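Local coordinates for protein EIAV protease (Equine infectious anemia virus, PDB 1FMB) that probably cleaves viral polyproteins as a dimeric retroviral aspartic protease, caught here with the inhibitor HBY-793 bound, at residues Ile12-Leu24 and Leu33-Gly45. The protein carries 1 engineered substitution. Residues are numbered along the deposited sequence; the frame is centred on the assembly and turned at random.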
loop_
_atom_site.group_PDB
_atom_site.type_symbol
_atom_site.label_atom_id
_atom_site.label_comp_id
_atom_site.label_asym_id
_atom_site.label_seq_id
_atom_site.Cartn_x
_atom_site.Cartn_y
_atom_site.Cartn_z
ATOM N N ILE A 12 10.297 7.472 -11.004
ATOM C CA ILE A 12 11.723 7.170 -11.010
ATOM C C ILE A 12 12.389 8.026 -9.951
ATOM O O ILE A 12 12.209 9.266 -9.860
ATOM C CB ILE A 12 12.325 7.494 -12.425
ATOM C CG1 ILE A 12 11.640 6.464 -13.330
ATOM C CG2 ILE A 12 13.831 7.396 -12.298
ATOM C CD1 ILE A 12 11.816 6.417 -14.812
ATOM N N VAL A 13 13.186 7.424 -9.092
ATOM C CA VAL A 13 13.939 8.142 -8.054
ATOM C C VAL A 13 15.414 7.732 -8.172
ATOM O O VAL A 13 15.765 6.639 -8.673
ATOM C CB VAL A 13 13.576 7.953 -6.570
ATOM C CG1 VAL A 13 12.155 8.444 -6.262
ATOM C CG2 VAL A 13 13.691 6.528 -6.052
ATOM N N LEU A 14 16.358 8.552 -7.692
ATOM C CA LEU A 14 17.749 8.051 -7.736
ATOM C C LEU A 14 18.047 7.523 -6.326
ATOM O O LEU A 14 17.841 8.258 -5.394
ATOM C CB LEU A 14 18.822 9.146 -8.032
ATOM C CG LEU A 14 18.725 9.635 -9.507
ATOM C CD1 LEU A 14 19.482 10.936 -9.737
ATOM C CD2 LEU A 14 19.269 8.582 -10.457
ATOM N N ILE A 15 18.446 6.239 -6.169
ATOM C CA ILE A 15 18.823 5.769 -4.856
ATOM C C ILE A 15 20.320 5.482 -4.991
ATOM O O ILE A 15 20.710 4.694 -5.893
ATOM C CB ILE A 15 18.028 4.494 -4.506
ATOM C CG1 ILE A 15 16.565 4.933 -4.503
ATOM C CG2 ILE A 15 18.569 3.975 -3.158
ATOM C CD1 ILE A 15 15.432 3.933 -4.298
ATOM N N ASN A 16 21.170 6.050 -4.194
ATOM C CA ASN A 16 22.630 5.845 -4.274
ATOM C C ASN A 16 23.053 5.951 -5.747
ATOM O O ASN A 16 23.689 5.089 -6.353
ATOM C CB ASN A 16 23.097 4.489 -3.729
ATOM C CG ASN A 16 22.946 4.413 -2.213
ATOM O OD1 ASN A 16 22.456 5.389 -1.623
ATOM N ND2 ASN A 16 23.379 3.330 -1.563
ATOM N N ASP A 17 22.638 7.039 -6.379
ATOM C CA ASP A 17 22.954 7.340 -7.769
ATOM C C ASP A 17 22.477 6.418 -8.868
ATOM O O ASP A 17 23.018 6.381 -9.968
ATOM C CB ASP A 17 24.476 7.160 -8.003
ATOM C CG ASP A 17 25.142 8.485 -7.716
ATOM O OD1 ASP A 17 24.540 9.246 -6.936
ATOM O OD2 ASP A 17 26.228 8.672 -8.308
ATOM N N THR A 18 21.476 5.620 -8.618
ATOM C CA THR A 18 20.989 4.648 -9.578
ATOM C C THR A 18 19.508 4.917 -9.770
ATOM O O THR A 18 18.797 4.912 -8.759
ATOM C CB THR A 18 21.057 3.304 -8.804
ATOM O OG1 THR A 18 22.393 3.177 -8.226
ATOM C CG2 THR A 18 20.764 2.125 -9.664
ATOM N N PRO A 19 19.098 5.174 -10.988
ATOM C CA PRO A 19 17.680 5.432 -11.299
ATOM C C PRO A 19 16.873 4.147 -11.114
ATOM O O PRO A 19 17.204 3.071 -11.679
ATOM C CB PRO A 19 17.723 6.075 -12.680
ATOM C CG PRO A 19 18.970 5.500 -13.300
ATOM C CD PRO A 19 19.945 5.231 -12.178
ATOM N N LEU A 20 15.828 4.225 -10.241
ATOM C CA LEU A 20 15.015 2.993 -10.040
ATOM C C LEU A 20 13.535 3.373 -10.113
ATOM O O LEU A 20 13.213 4.430 -9.582
ATOM C CB LEU A 20 15.198 2.479 -8.589
ATOM C CG LEU A 20 16.571 1.829 -8.277
ATOM C CD1 LEU A 20 16.659 1.324 -6.834
ATOM C CD2 LEU A 20 16.744 0.639 -9.188
ATOM N N ASN A 21 12.658 2.524 -10.631
ATOM C CA ASN A 21 11.214 2.769 -10.707
ATOM C C ASN A 21 10.679 2.206 -9.369
ATOM O O ASN A 21 11.065 1.078 -9.045
ATOM C CB ASN A 21 10.469 2.002 -11.788
ATOM C CG ASN A 21 9.170 2.671 -12.241
ATOM O OD1 ASN A 21 9.076 3.780 -12.811
ATOM N ND2 ASN A 21 8.088 1.921 -11.990
ATOM N N VAL A 22 9.962 3.045 -8.654
ATOM C CA VAL A 22 9.473 2.673 -7.318
ATOM C C VAL A 22 7.973 2.849 -7.159
ATOM O O VAL A 22 7.463 3.705 -7.868
ATOM C CB VAL A 22 10.146 3.509 -6.214
ATOM C CG1 VAL A 22 11.668 3.356 -6.336
ATOM C CG2 VAL A 22 9.910 4.985 -6.192
ATOM N N LEU A 23 7.309 2.111 -6.282
ATOM C CA LEU A 23 5.873 2.214 -6.104
ATOM C C LEU A 23 5.672 3.201 -4.966
ATOM O O LEU A 23 6.368 3.037 -3.933
ATOM C CB LEU A 23 5.332 0.830 -5.733
ATOM C CG LEU A 23 3.857 0.808 -5.296
ATOM C CD1 LEU A 23 2.946 1.202 -6.441
ATOM C CD2 LEU A 23 3.446 -0.586 -4.827
ATOM N N LEU A 24 4.785 4.181 -5.040
ATOM C CA LEU A 24 4.495 5.147 -3.969
ATOM C C LEU A 24 3.301 4.526 -3.201
ATOM O O LEU A 24 2.176 4.402 -3.715
ATOM C CB LEU A 24 4.035 6.474 -4.580
ATOM C CG LEU A 24 5.121 6.956 -5.596
ATOM C CD1 LEU A 24 4.661 8.255 -6.254
ATOM C CD2 LEU A 24 6.389 7.126 -4.829
ATOM N N LEU A 33 13.581 -1.839 -0.287
ATOM C CA LEU A 33 14.255 -2.049 -1.595
ATOM C C LEU A 33 14.244 -3.576 -1.784
ATOM O O LEU A 33 14.536 -4.375 -0.856
ATOM C CB LEU A 33 15.628 -1.538 -1.221
ATOM C CG LEU A 33 16.764 -1.266 -2.169
ATOM C CD1 LEU A 33 16.258 -0.303 -3.255
ATOM C CD2 LEU A 33 17.916 -0.707 -1.340
ATOM N N THR A 34 13.975 -3.936 -3.041
ATOM C CA THR A 34 14.043 -5.382 -3.359
ATOM C C THR A 34 15.525 -5.756 -3.357
ATOM O O THR A 34 16.454 -4.967 -3.570
ATOM C CB THR A 34 13.426 -5.754 -4.702
ATOM O OG1 THR A 34 14.211 -5.224 -5.819
ATOM C CG2 THR A 34 12.031 -5.248 -4.975
ATOM N N THR A 35 15.867 -7.002 -3.040
ATOM C CA THR A 35 17.268 -7.426 -3.059
ATOM C C THR A 35 17.931 -7.279 -4.452
ATOM O O THR A 35 19.146 -6.979 -4.453
ATOM C CB THR A 35 17.258 -8.930 -2.720
ATOM O OG1 THR A 35 16.600 -9.098 -1.451
ATOM C CG2 THR A 35 18.688 -9.458 -2.699
ATOM N N ALA A 36 17.208 -7.485 -5.536
ATOM C CA ALA A 36 17.677 -7.394 -6.917
ATOM C C ALA A 36 18.074 -5.926 -7.125
ATOM O O ALA A 36 19.145 -5.708 -7.684
ATOM C CB ALA A 36 16.657 -7.734 -7.985
ATOM N N HIS A 37 17.297 -4.953 -6.616
ATOM C CA HIS A 37 17.676 -3.549 -6.741
ATOM C C HIS A 37 18.908 -3.207 -5.905
ATOM O O HIS A 37 19.772 -2.473 -6.397
ATOM C CB HIS A 37 16.512 -2.616 -6.380
ATOM C CG HIS A 37 15.538 -2.510 -7.504
ATOM N ND1 HIS A 37 14.329 -1.844 -7.398
ATOM C CD2 HIS A 37 15.519 -3.088 -8.734
ATOM C CE1 HIS A 37 13.687 -1.888 -8.543
ATOM N NE2 HIS A 37 14.379 -2.648 -9.390
ATOM N N TYR A 38 19.052 -3.732 -4.686
ATOM C CA TYR A 38 20.170 -3.499 -3.779
ATOM C C TYR A 38 21.446 -3.974 -4.478
ATOM O O TYR A 38 22.485 -3.290 -4.520
ATOM C CB TYR A 38 19.867 -4.168 -2.434
ATOM C CG TYR A 38 21.098 -4.202 -1.561
ATOM C CD1 TYR A 38 21.396 -3.115 -0.758
ATOM C CD2 TYR A 38 21.906 -5.347 -1.539
ATOM C CE1 TYR A 38 22.561 -3.129 -0.006
ATOM C CE2 TYR A 38 23.055 -5.354 -0.771
ATOM C CZ TYR A 38 23.356 -4.263 0.001
ATOM O OH TYR A 38 24.486 -4.203 0.787
ATOM N N ASN A 39 21.369 -5.109 -5.157
ATOM C CA ASN A 39 22.510 -5.673 -5.886
ATOM C C ASN A 39 22.919 -4.892 -7.115
ATOM O O ASN A 39 24.020 -5.051 -7.633
ATOM C CB ASN A 39 22.212 -7.099 -6.347
ATOM C CG ASN A 39 22.141 -8.032 -5.147
ATOM O OD1 ASN A 39 21.517 -9.092 -5.250
ATOM N ND2 ASN A 39 22.738 -7.744 -4.016
ATOM N N ARG A 40 22.051 -4.042 -7.631
ATOM C CA ARG A 40 22.310 -3.224 -8.800
ATOM C C ARG A 40 22.716 -1.800 -8.436
ATOM O O ARG A 40 23.048 -1.051 -9.354
ATOM C CB ARG A 40 20.989 -3.060 -9.583
ATOM C CG ARG A 40 20.706 -3.993 -10.739
ATOM C CD ARG A 40 19.233 -3.917 -11.144
ATOM N NE ARG A 40 18.792 -2.631 -11.667
ATOM C CZ ARG A 40 17.596 -2.404 -12.202
ATOM N NH1 ARG A 40 16.676 -3.361 -12.350
ATOM N NH2 ARG A 40 17.261 -1.209 -12.660
ATOM N N LEU A 41 22.673 -1.387 -7.159
ATOM C CA LEU A 41 23.040 -0.029 -6.809
ATOM C C LEU A 41 24.494 0.237 -7.181
ATOM O O LEU A 41 25.364 -0.617 -6.997
ATOM C CB LEU A 41 22.824 0.196 -5.305
ATOM C CG LEU A 41 21.384 0.085 -4.784
ATOM C CD1 LEU A 41 21.407 0.396 -3.299
ATOM C CD2 LEU A 41 20.343 1.019 -5.433
ATOM N N LYS A 42 24.809 1.444 -7.621
ATOM C CA LYS A 42 26.202 1.809 -7.997
ATOM C C LYS A 42 27.044 1.816 -6.741
ATOM O O LYS A 42 28.204 1.381 -6.802
ATOM C CB LYS A 42 26.142 3.210 -8.664
ATOM C CG LYS A 42 25.180 3.016 -9.837
ATOM C CD LYS A 42 25.249 3.940 -11.031
ATOM C CE LYS A 42 26.651 4.433 -11.368
ATOM N NZ LYS A 42 27.273 5.182 -10.229
ATOM N N TYR A 43 26.475 2.204 -5.592
ATOM C CA TYR A 43 27.220 2.205 -4.355
ATOM C C TYR A 43 26.311 1.585 -3.281
ATOM O O TYR A 43 25.141 1.892 -3.452
ATOM C CB TYR A 43 27.517 3.619 -3.831
ATOM C CG TYR A 43 28.255 4.465 -4.835
ATOM C CD1 TYR A 43 29.612 4.145 -5.049
ATOM C CD2 TYR A 43 27.692 5.518 -5.526
ATOM C CE1 TYR A 43 30.410 4.847 -5.935
ATOM C CE2 TYR A 43 28.495 6.236 -6.412
ATOM C CZ TYR A 43 29.825 5.903 -6.610
ATOM O OH TYR A 43 30.573 6.637 -7.500
ATOM N N ARG A 44 26.879 0.875 -2.345
ATOM C CA ARG A 44 26.085 0.285 -1.258
ATOM C C ARG A 44 26.803 0.533 0.061
ATOM O O ARG A 44 28.033 0.456 0.080
ATOM C CB ARG A 44 26.065 -1.252 -1.423
ATOM C CG ARG A 44 24.921 -1.738 -2.274
ATOM C CD ARG A 44 25.122 -3.213 -2.636
ATOM N NE ARG A 44 26.394 -3.308 -3.347
ATOM C CZ ARG A 44 26.454 -2.967 -4.633
ATOM N NH1 ARG A 44 25.281 -2.880 -5.270
ATOM N NH2 ARG A 44 27.657 -2.830 -5.188
ATOM N N GLY A 45 26.088 0.792 1.154
ATOM C CA GLY A 45 26.707 0.978 2.466
ATOM C C GLY A 45 26.551 -0.419 3.149
ATOM O O GLY A 45 26.129 -1.354 2.485
HETATM O O HOH W 1 23.438 0.990 0.754
HETATM O O HOH W 2 18.964 1.386 -13.043
#
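With chi1 at -51°, T18 sets OG1 beside its own backbone N and opposite its carbonyl carbon, facing the backbone of K42; L20, its chi1 at -73°, holds CG beside the backbone N, which brings CD2 over the H37 ring and CD1 among L33 and L41. T18 OG1 accepts a nearly straight bond from K42 N (3.0 Å, 164°) and donates to N16 O from above that carbonyl's plane, so one hydroxyl ties the turn to the chain leaving the helix. K42 runs past T18 in the reverse direction, its CG 3.2 Å from T18 OG1. N16 ND2 donates to Y43 O (3.0 Å), while N16 OD1 takes T68 N of strand 58-71. In this retroviral aspartic protease fold, the hairpin of strands 12-15 and 18-24, closed by a type I' turn from I15 to T18, packs on helix 35-40, which runs nearly antiparallel to strand 18-24, and on the loop after it. L20 CD2 lies 3.8 Å from the H37 ring centroid, a CH-pi contact; OG1 of the N-cap T34, which accepts from H37 N, lies against the opposite face, and T88 OG1 is hydrogen-bonded to H37 ND1. L20 CD1 meets L33 CD1 and L41 CD2, each at 4.0 Å. A water bridges P19 O and R40 NH2.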